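Local coordinates for protein farnesyl pyrophosphate synthetase (Staphylococcus aureus, PDB 5H9D) that probably makes heptaprenyl diphosphate by prenyl transfer, with magnesium as cofactor, in a complex with a partner subunit, at residues L79-V84 / T105-G110; D209-F214 / T235-L240. One frame throughout, in Å; residues are numbered along the deposited sequence.

Contact 1: residues L79-V84 / T105-G110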
ATOM      1  N   LEU A  79      -3.262   5.036  -2.629  1.00 51.13           N
ATOM      2  CA  LEU A  79      -4.311   5.995  -2.992  1.00 51.10           C
ATOM      3  C   LEU A  79      -5.445   5.316  -3.793  1.00 51.28           C
ATOM      4  O   LEU A  79      -6.624   5.435  -3.443  1.00 49.43           O
ATOM      5  CB  LEU A  79      -3.756   7.170  -3.809  1.00 49.08           C
ATOM      6  CG  LEU A  79      -2.669   8.040  -3.174  1.00 50.60           C
ATOM      7  CD1 LEU A  79      -2.374   9.222  -4.095  1.00 50.27           C
ATOM      8  CD2 LEU A  79      -3.099   8.527  -1.803  1.00 45.97           C
ATOM      9  N   VAL A  80      -5.100   4.589  -4.853  1.00 49.77           N
ATOM     10  CA  VAL A  80      -6.143   3.959  -5.619  1.00 50.21           C
ATOM     11  C   VAL A  80      -7.057   3.055  -4.784  1.00 53.02           C
ATOM     12  O   VAL A  80      -8.292   3.228  -4.829  1.00 52.96           O
ATOM     13  CB  VAL A  80      -5.573   3.185  -6.795  1.00 49.44           C
ATOM     14  CG1 VAL A  80      -6.653   2.452  -7.493  1.00 47.84           C
ATOM     15  CG2 VAL A  80      -4.926   4.126  -7.750  1.00 48.25           C
ATOM     16  N   HIS A  81      -6.482   2.111  -4.025  1.00 53.04           N
ATOM     17  CA  HIS A  81      -7.315   1.234  -3.219  1.00 53.14           C
ATOM     18  C   HIS A  81      -7.997   2.088  -2.190  1.00 54.77           C
ATOM     19  O   HIS A  81      -9.135   1.840  -1.817  1.00 56.63           O
ATOM     20  CB  HIS A  81      -6.504   0.135  -2.524  1.00 53.33           C
ATOM     21  CG  HIS A  81      -6.230  -1.070  -3.383  1.00 53.56           C
ATOM     22  ND1 HIS A  81      -5.730  -2.249  -2.873  1.00 53.83           N
ATOM     23  CD2 HIS A  81      -6.384  -1.279  -4.713  1.00 52.33           C
ATOM     24  CE1 HIS A  81      -5.591  -3.128  -3.848  1.00 51.39           C
ATOM     25  NE2 HIS A  81      -5.981  -2.566  -4.973  1.00 51.34           N
ATOM     26  N   ASP A  82      -7.328   3.123  -1.724  1.00 57.28           N
ATOM     27  CA  ASP A  82      -7.986   3.948  -0.731  1.00 59.76           C
ATOM     28  C   ASP A  82      -9.295   4.577  -1.231  1.00 59.94           C
ATOM     29  O   ASP A  82     -10.289   4.549  -0.509  1.00 61.29           O
ATOM     30  CB  ASP A  82      -7.027   5.005  -0.183  1.00 61.59           C
ATOM     31  CG  ASP A  82      -6.384   4.578   1.146  1.00 66.90           C
ATOM     32  OD1 ASP A  82      -6.741   3.484   1.679  1.00 67.02           O
ATOM     33  OD2 ASP A  82      -5.524   5.349   1.663  1.00 68.63           O
ATOM     34  N   ASP A  83      -9.325   5.106  -2.451  1.00 59.45           N
ATOM     35  CA  ASP A  83     -10.560   5.709  -2.964  1.00 59.91           C
ATOM     36  C   ASP A  83     -11.691   4.688  -3.224  1.00 59.84           C
ATOM     37  O   ASP A  83     -12.844   5.093  -3.392  1.00 58.94           O
ATOM     38  CB  ASP A  83     -10.294   6.493  -4.260  1.00 62.73           C
ATOM     39  CG  ASP A  83      -9.137   7.473  -4.138  1.00 66.26           C
ATOM     40  OD1 ASP A  83      -9.120   8.265  -3.168  1.00 68.57           O
ATOM     41  OD2 ASP A  83      -8.247   7.459  -5.022  1.00 67.10           O
ATOM     42  N   VAL A  84     -11.367   3.388  -3.298  1.00 58.46           N
ATOM     43  CA  VAL A  84     -12.381   2.357  -3.507  1.00 58.43           C
ATOM     44  C   VAL A  84     -13.040   2.091  -2.167  1.00 60.64           C
ATOM     45  O   VAL A  84     -14.241   1.828  -2.084  1.00 62.41           O
ATOM     46  CB  VAL A  84     -11.805   0.979  -3.996  1.00 58.19           C
ATOM     47  CG1 VAL A  84     -12.916  -0.085  -3.993  1.00 54.66           C
ATOM     48  CG2 VAL A  84     -11.233   1.084  -5.409  1.00 57.51           C
ATOM     49  N   THR A 105     -11.712  -2.456 -11.895  1.00 53.68           N
ATOM     50  CA  THR A 105     -10.553  -1.800 -12.469  1.00 52.73           C
ATOM     51  C   THR A 105      -9.599  -1.228 -11.419  1.00 52.46           C
ATOM     52  O   THR A 105      -8.401  -1.511 -11.453  1.00 52.92           O
ATOM     53  CB  THR A 105     -10.996  -0.686 -13.433  1.00 53.21           C
ATOM     54  OG1 THR A 105     -11.755  -1.265 -14.496  1.00 55.52           O
ATOM     55  CG2 THR A 105      -9.802   0.029 -14.030  1.00 52.77           C
ATOM     56  N   ALA A 106     -10.133  -0.433 -10.491  1.00 50.97           N
ATOM     57  CA  ALA A 106      -9.341   0.208  -9.433  1.00 49.10           C
ATOM     58  C   ALA A 106      -8.616  -0.790  -8.550  1.00 47.07           C
ATOM     59  O   ALA A 106      -7.489  -0.572  -8.144  1.00 46.50           O
ATOM     60  CB  ALA A 106     -10.226   1.101  -8.568  1.00 49.09           C
ATOM     61  N   ILE A 107      -9.272  -1.881  -8.233  1.00 46.06           N
ATOM     62  CA  ILE A 107      -8.634  -2.879  -7.413  1.00 45.67           C
ATOM     63  C   ILE A 107      -7.463  -3.461  -8.208  1.00 45.57           C
ATOM     64  O   ILE A 107      -6.370  -3.626  -7.684  1.00 46.27           O
ATOM     65  CB  ILE A 107      -9.660  -3.965  -7.019  1.00 44.53           C
ATOM     66  CG1 ILE A 107     -10.581  -3.411  -5.936  1.00 45.39           C
ATOM     67  CG2 ILE A 107      -8.976  -5.210  -6.504  1.00 42.96           C
ATOM     68  CD1 ILE A 107     -11.713  -4.373  -5.571  1.00 47.94           C
ATOM     69  N   LEU A 108      -7.697  -3.733  -9.479  1.00 45.26           N
ATOM     70  CA  LEU A 108      -6.694  -4.291 -10.337  1.00 48.08           C
ATOM     71  C   LEU A 108      -5.541  -3.332 -10.537  1.00 49.75           C
ATOM     72  O   LEU A 108      -4.362  -3.761 -10.536  1.00 51.80           O
ATOM     73  CB  LEU A 108      -7.299  -4.681 -11.693  1.00 49.48           C
ATOM     74  CG  LEU A 108      -8.146  -5.963 -11.763  1.00 51.00           C
ATOM     75  CD1 LEU A 108      -8.632  -6.098 -13.185  1.00 53.88           C
ATOM     76  CD2 LEU A 108      -7.348  -7.220 -11.386  1.00 48.23           C
ATOM     77  N   THR A 109      -5.857  -2.040 -10.686  1.00 48.99           N
ATOM     78  CA  THR A 109      -4.812  -1.044 -10.903  1.00 49.35           C
ATOM     79  C   THR A 109      -3.902  -0.985  -9.683  1.00 48.69           C
ATOM     80  O   THR A 109      -2.681  -0.916  -9.812  1.00 48.09           O
ATOM     81  CB  THR A 109      -5.389   0.368 -11.233  1.00 49.44           C
ATOM     82  OG1 THR A 109      -6.303   0.282 -12.334  1.00 51.21           O
ATOM     83  CG2 THR A 109      -4.278   1.275 -11.702  1.00 51.36           C
ATOM     84  N   GLY A 110      -4.513  -1.034  -8.502  1.00 49.15           N
ATOM     85  CA  GLY A 110      -3.767  -1.009  -7.263  1.00 47.25           C
ATOM     86  C   GLY A 110      -2.807  -2.181  -7.166  1.00 48.35           C
ATOM     87  O   GLY A 110      -1.668  -2.001  -6.730  1.00 47.01           O
TER
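The imidazole of His81 meets residues 105-110 with its edge: the carbonyl oxygens of Ile107 and Ala106 both lie near the ring plane, while Gly110 CA approaches NE2 obliquely at 3.5 Å. NE2 donates to Ile107 O over 2.9 Å in a nearly straight bond (167° at the hydrogen), directed at a lone pair in the carbonyl plane. At the other nitrogen, ND1 bonds to Asp75 of the neighbouring subunit 1 chain, and the two bonds together fix the rotation of the ring. Gly110, having no side chain, lets the ring lie close to its backbone.

Beside the histidine, Val80 holds CG1 anti to the backbone N (chi1 175°), which turns this methyl onto Ala106 O, and 4.0 Å from Ala106 CB. One turn on, Val84 CG2 meets the same CB. The helices run nearly antiparallel, at 154°, their axes approaching to 8.4 Å. Asp82 and Asp83 open what by sequence is the first aspartate-rich motif of prenyl synthases. Helix 26-38 packs on Val80 and Thr109, helix 97-100 on Val84 and Ala106, and Asp83 forms a salt bridge with Arg91 of strand 90-91.

Contact 2: residues D209-F214 / T235-L240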
ATOM      1  N   ASP A 209      -2.639  17.605   7.913  1.00 65.34           N
ATOM      2  CA  ASP A 209      -3.825  17.213   7.141  1.00 66.60           C
ATOM      3  C   ASP A 209      -5.096  17.317   8.016  1.00 65.78           C
ATOM      4  O   ASP A 209      -6.089  17.916   7.622  1.00 65.27           O
ATOM      5  CB  ASP A 209      -3.725  15.752   6.686  1.00 70.27           C
ATOM      6  CG  ASP A 209      -2.961  15.574   5.400  1.00 74.09           C
ATOM      7  OD1 ASP A 209      -1.812  16.064   5.287  1.00 77.51           O
ATOM      8  OD2 ASP A 209      -3.516  14.908   4.499  1.00 76.99           O
ATOM      9  N   ASP A 210      -5.045  16.719   9.203  1.00 63.83           N
ATOM     10  CA  ASP A 210      -6.185  16.698  10.097  1.00 63.52           C
ATOM     11  C   ASP A 210      -6.617  18.056  10.525  1.00 61.98           C
ATOM     12  O   ASP A 210      -7.791  18.298  10.758  1.00 62.15           O
ATOM     13  CB  ASP A 210      -5.902  15.830  11.325  1.00 64.11           C
ATOM     14  CG  ASP A 210      -5.638  14.385  10.957  1.00 66.02           C
ATOM     15  OD1 ASP A 210      -5.958  13.979   9.798  1.00 65.05           O
ATOM     16  OD2 ASP A 210      -5.119  13.657  11.832  1.00 67.34           O
ATOM     17  N   VAL A 211      -5.671  18.959  10.652  1.00 62.67           N
ATOM     18  CA  VAL A 211      -6.066  20.294  11.034  1.00 63.64           C
ATOM     19  C   VAL A 211      -6.730  20.935   9.816  1.00 64.63           C
ATOM     20  O   VAL A 211      -7.792  21.526   9.941  1.00 65.18           O
ATOM     21  CB  VAL A 211      -4.865  21.137  11.504  1.00 62.15           C
ATOM     22  CG1 VAL A 211      -5.330  22.540  11.849  1.00 62.61           C
ATOM     23  CG2 VAL A 211      -4.242  20.502  12.720  1.00 58.92           C
ATOM     24  N   LEU A 212      -6.134  20.766   8.634  1.00 65.23           N
ATOM     25  CA  LEU A 212      -6.678  21.354   7.415  1.00 66.35           C
ATOM     26  C   LEU A 212      -8.005  20.771   6.960  1.00 68.80           C
ATOM     27  O   LEU A 212      -8.543  21.149   5.930  1.00 69.73           O
ATOM     28  CB  LEU A 212      -5.680  21.225   6.273  1.00 63.40           C
ATOM     29  CG  LEU A 212      -4.355  21.993   6.279  1.00 59.75           C
ATOM     30  CD1 LEU A 212      -3.610  21.676   4.977  1.00 55.99           C
ATOM     31  CD2 LEU A 212      -4.600  23.466   6.425  1.00 57.29           C
ATOM     32  N   ASP A 213      -8.545  19.840   7.718  1.00 72.09           N
ATOM     33  CA  ASP A 213      -9.800  19.252   7.308  1.00 74.94           C
ATOM     34  C   ASP A 213     -10.934  20.083   7.900  1.00 75.82           C
ATOM     35  O   ASP A 213     -12.088  19.938   7.511  1.00 76.05           O
ATOM     36  CB  ASP A 213      -9.873  17.791   7.774  1.00 76.61           C
ATOM     37  CG  ASP A 213     -10.655  16.914   6.807  1.00 79.14           C
ATOM     38  OD1 ASP A 213     -11.904  16.864   6.914  1.00 77.63           O
ATOM     39  OD2 ASP A 213     -10.010  16.292   5.924  1.00 81.08           O
ATOM     40  N   PHE A 214     -10.585  20.972   8.827  1.00 76.04           N
ATOM     41  CA  PHE A 214     -11.559  21.835   9.486  1.00 75.78           C
ATOM     42  C   PHE A 214     -11.346  23.305   9.109  1.00 75.92           C
ATOM     43  O   PHE A 214     -12.290  24.086   9.018  1.00 75.26           O
ATOM     44  CB  PHE A 214     -11.438  21.686  11.009  1.00 74.98           C
ATOM     45  CG  PHE A 214     -11.932  20.365  11.537  1.00 76.50           C
ATOM     46  CD1 PHE A 214     -13.299  20.101  11.629  1.00 76.80           C
ATOM     47  CD2 PHE A 214     -11.038  19.392  11.974  1.00 76.09           C
ATOM     48  CE1 PHE A 214     -13.764  18.892  12.154  1.00 75.30           C
ATOM     49  CE2 PHE A 214     -11.498  18.190  12.495  1.00 76.22           C
ATOM     50  CZ  PHE A 214     -12.868  17.944  12.584  1.00 75.48           C
ATOM     51  N   THR A 235      -9.743  12.634  14.872  1.00 58.05           N
ATOM     52  CA  THR A 235      -8.366  13.063  14.768  1.00 58.09           C
ATOM     53  C   THR A 235      -7.922  14.021  15.869  1.00 59.62           C
ATOM     54  O   THR A 235      -8.751  14.513  16.634  1.00 61.47           O
ATOM     55  CB  THR A 235      -8.145  13.665  13.380  1.00 57.03           C
ATOM     56  OG1 THR A 235      -8.923  14.861  13.251  1.00 59.70           O
ATOM     57  CG2 THR A 235      -8.614  12.669  12.292  1.00 52.67           C
ATOM     58  N   LEU A 236      -6.617  14.288  15.938  1.00 58.16           N
ATOM     59  CA  LEU A 236      -6.063  15.129  16.989  1.00 58.02           C
ATOM     60  C   LEU A 236      -6.900  16.349  17.409  1.00 58.55           C
ATOM     61  O   LEU A 236      -7.190  16.521  18.597  1.00 58.76           O
ATOM     62  CB  LEU A 236      -4.622  15.552  16.637  1.00 55.15           C
ATOM     63  CG  LEU A 236      -3.849  16.199  17.799  1.00 53.23           C
ATOM     64  CD1 LEU A 236      -3.881  15.229  18.946  1.00 51.33           C
ATOM     65  CD2 LEU A 236      -2.426  16.549  17.447  1.00 49.48           C
ATOM     66  N   PRO A 237      -7.300  17.208  16.459  1.00 58.60           N
ATOM     67  CA  PRO A 237      -8.101  18.368  16.880  1.00 60.46           C
ATOM     68  C   PRO A 237      -9.275  17.940  17.769  1.00 61.68           C
ATOM     69  O   PRO A 237      -9.472  18.455  18.872  1.00 60.81           O
ATOM     70  CB  PRO A 237      -8.592  18.947  15.566  1.00 58.94           C
ATOM     71  CG  PRO A 237      -7.537  18.519  14.601  1.00 58.13           C
ATOM     72  CD  PRO A 237      -7.232  17.126  14.999  1.00 57.53           C
ATOM     73  N   ILE A 238     -10.025  16.955  17.283  1.00 63.32           N
ATOM     74  CA  ILE A 238     -11.192  16.451  17.987  1.00 63.67           C
ATOM     75  C   ILE A 238     -10.922  15.751  19.311  1.00 64.26           C
ATOM     76  O   ILE A 238     -11.792  15.721  20.167  1.00 65.35           O
ATOM     77  CB  ILE A 238     -12.014  15.548  17.067  1.00 63.05           C
ATOM     78  CG1 ILE A 238     -12.197  16.255  15.708  1.00 63.69           C
ATOM     79  CG2 ILE A 238     -13.377  15.300  17.685  1.00 62.33           C
ATOM     80  CD1 ILE A 238     -13.050  15.525  14.710  1.00 63.98           C
ATOM     81  N   LEU A 239      -9.727  15.199  19.487  1.00 65.00           N
ATOM     82  CA  LEU A 239      -9.371  14.524  20.737  1.00 64.48           C
ATOM     83  C   LEU A 239      -9.052  15.578  21.788  1.00 64.88           C
ATOM     84  O   LEU A 239      -9.322  15.388  22.975  1.00 63.58           O
ATOM     85  CB  LEU A 239      -8.146  13.625  20.535  1.00 63.45           C
ATOM     86  CG  LEU A 239      -8.448  12.363  19.728  1.00 64.75           C
ATOM     87  CD1 LEU A 239      -7.201  11.792  19.053  1.00 64.53           C
ATOM     88  CD2 LEU A 239      -9.058  11.350  20.667  1.00 63.50           C
ATOM     89  N   LEU A 240      -8.476  16.686  21.326  1.00 64.33           N
ATOM     90  CA  LEU A 240      -8.096  17.777  22.196  1.00 64.67           C
ATOM     91  C   LEU A 240      -9.309  18.503  22.727  1.00 65.87           C
ATOM     92  O   LEU A 240      -9.410  18.765  23.912  1.00 65.90           O
ATOM     93  CB  LEU A 240      -7.175  18.753  21.459  1.00 62.54           C
ATOM     94  CG  LEU A 240      -5.828  18.147  21.058  1.00 62.91           C
ATOM     95  CD1 LEU A 240      -4.954  19.184  20.442  1.00 61.94           C
ATOM     96  CD2 LEU A 240      -5.143  17.568  22.269  1.00 62.89           C
TER
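Asp210 reaches from helix 188-215 to Thr235, the residue just before helix 236-243, and every atom of its side chain from CB outward touches that threonine as the two side chains pass obliquely. CB starts 3.7 Å from Thr235 OG1, and it also lies near Pro237 CD. With chi1 at -62°, CG lies beside the backbone N, which swings the carboxylate toward Thr235, 3.6 Å from CG to Thr235 CB. At the tip the two oxygens diverge: OD1 is nearest to the methyl CG2 of Thr235, whereas OD2 rests 3.4 Å from Thr235 CB. The polar ends of the carboxylate are engaged elsewhere, OD2 by the hydroxyl of Tyr161 on helix 158-183 and OD1, weakly, by Gln206.

Four residues on, Phe214 directs the edge of its ring at Ile238, the two side chains crossing at about a right angle. CZ comes closest to Ile238, against CD1, with CG1 next to it. Pro237 touches both Phe214 and Val211: its CB lies 4.3 Å from Phe214 CE2, and its CG touches Val211 CG2. The short axes of the two helical segments run at 77° to each other and approach to 9.7 Å, and helix 261-272 packs on Phe214 through Ile268 and Ile271.

By sequence, Asp209, Asp210 and Asp213 form the second aspartate-rich motif of prenyl synthases, which in relatives binds substrate diphosphate through magnesium. Packing between the two segments is van der Waals throughout; this is consistent with a carboxylate steadied by carbon contacts from Thr235 and by the bonds from Tyr161 and, weakly, Gln206.

Both contacts are buried, yet they share no helix: contact 1 joins helices 62-85 and 103-121, contact 2 joins helices 188-215 and 236-243. Their centres are 26 Å apart, and their nearest atoms about 9 Å, without touching. Contact 1 pairs nearly antiparallel helices beside the partner subunit, whereas the segments of contact 2 meet steeply and touch no other chain of the assembly. A side-chain-to-backbone hydrogen bond ties contact 1, while contact 2 is held by van der Waals packing, with the polar ends of Asp210 bonded outside its two segments. Each contact includes a helix carrying aspartates of one of the two aspartate-rich motifs, consistent with the paired motifs lining the active-site cleft in this family.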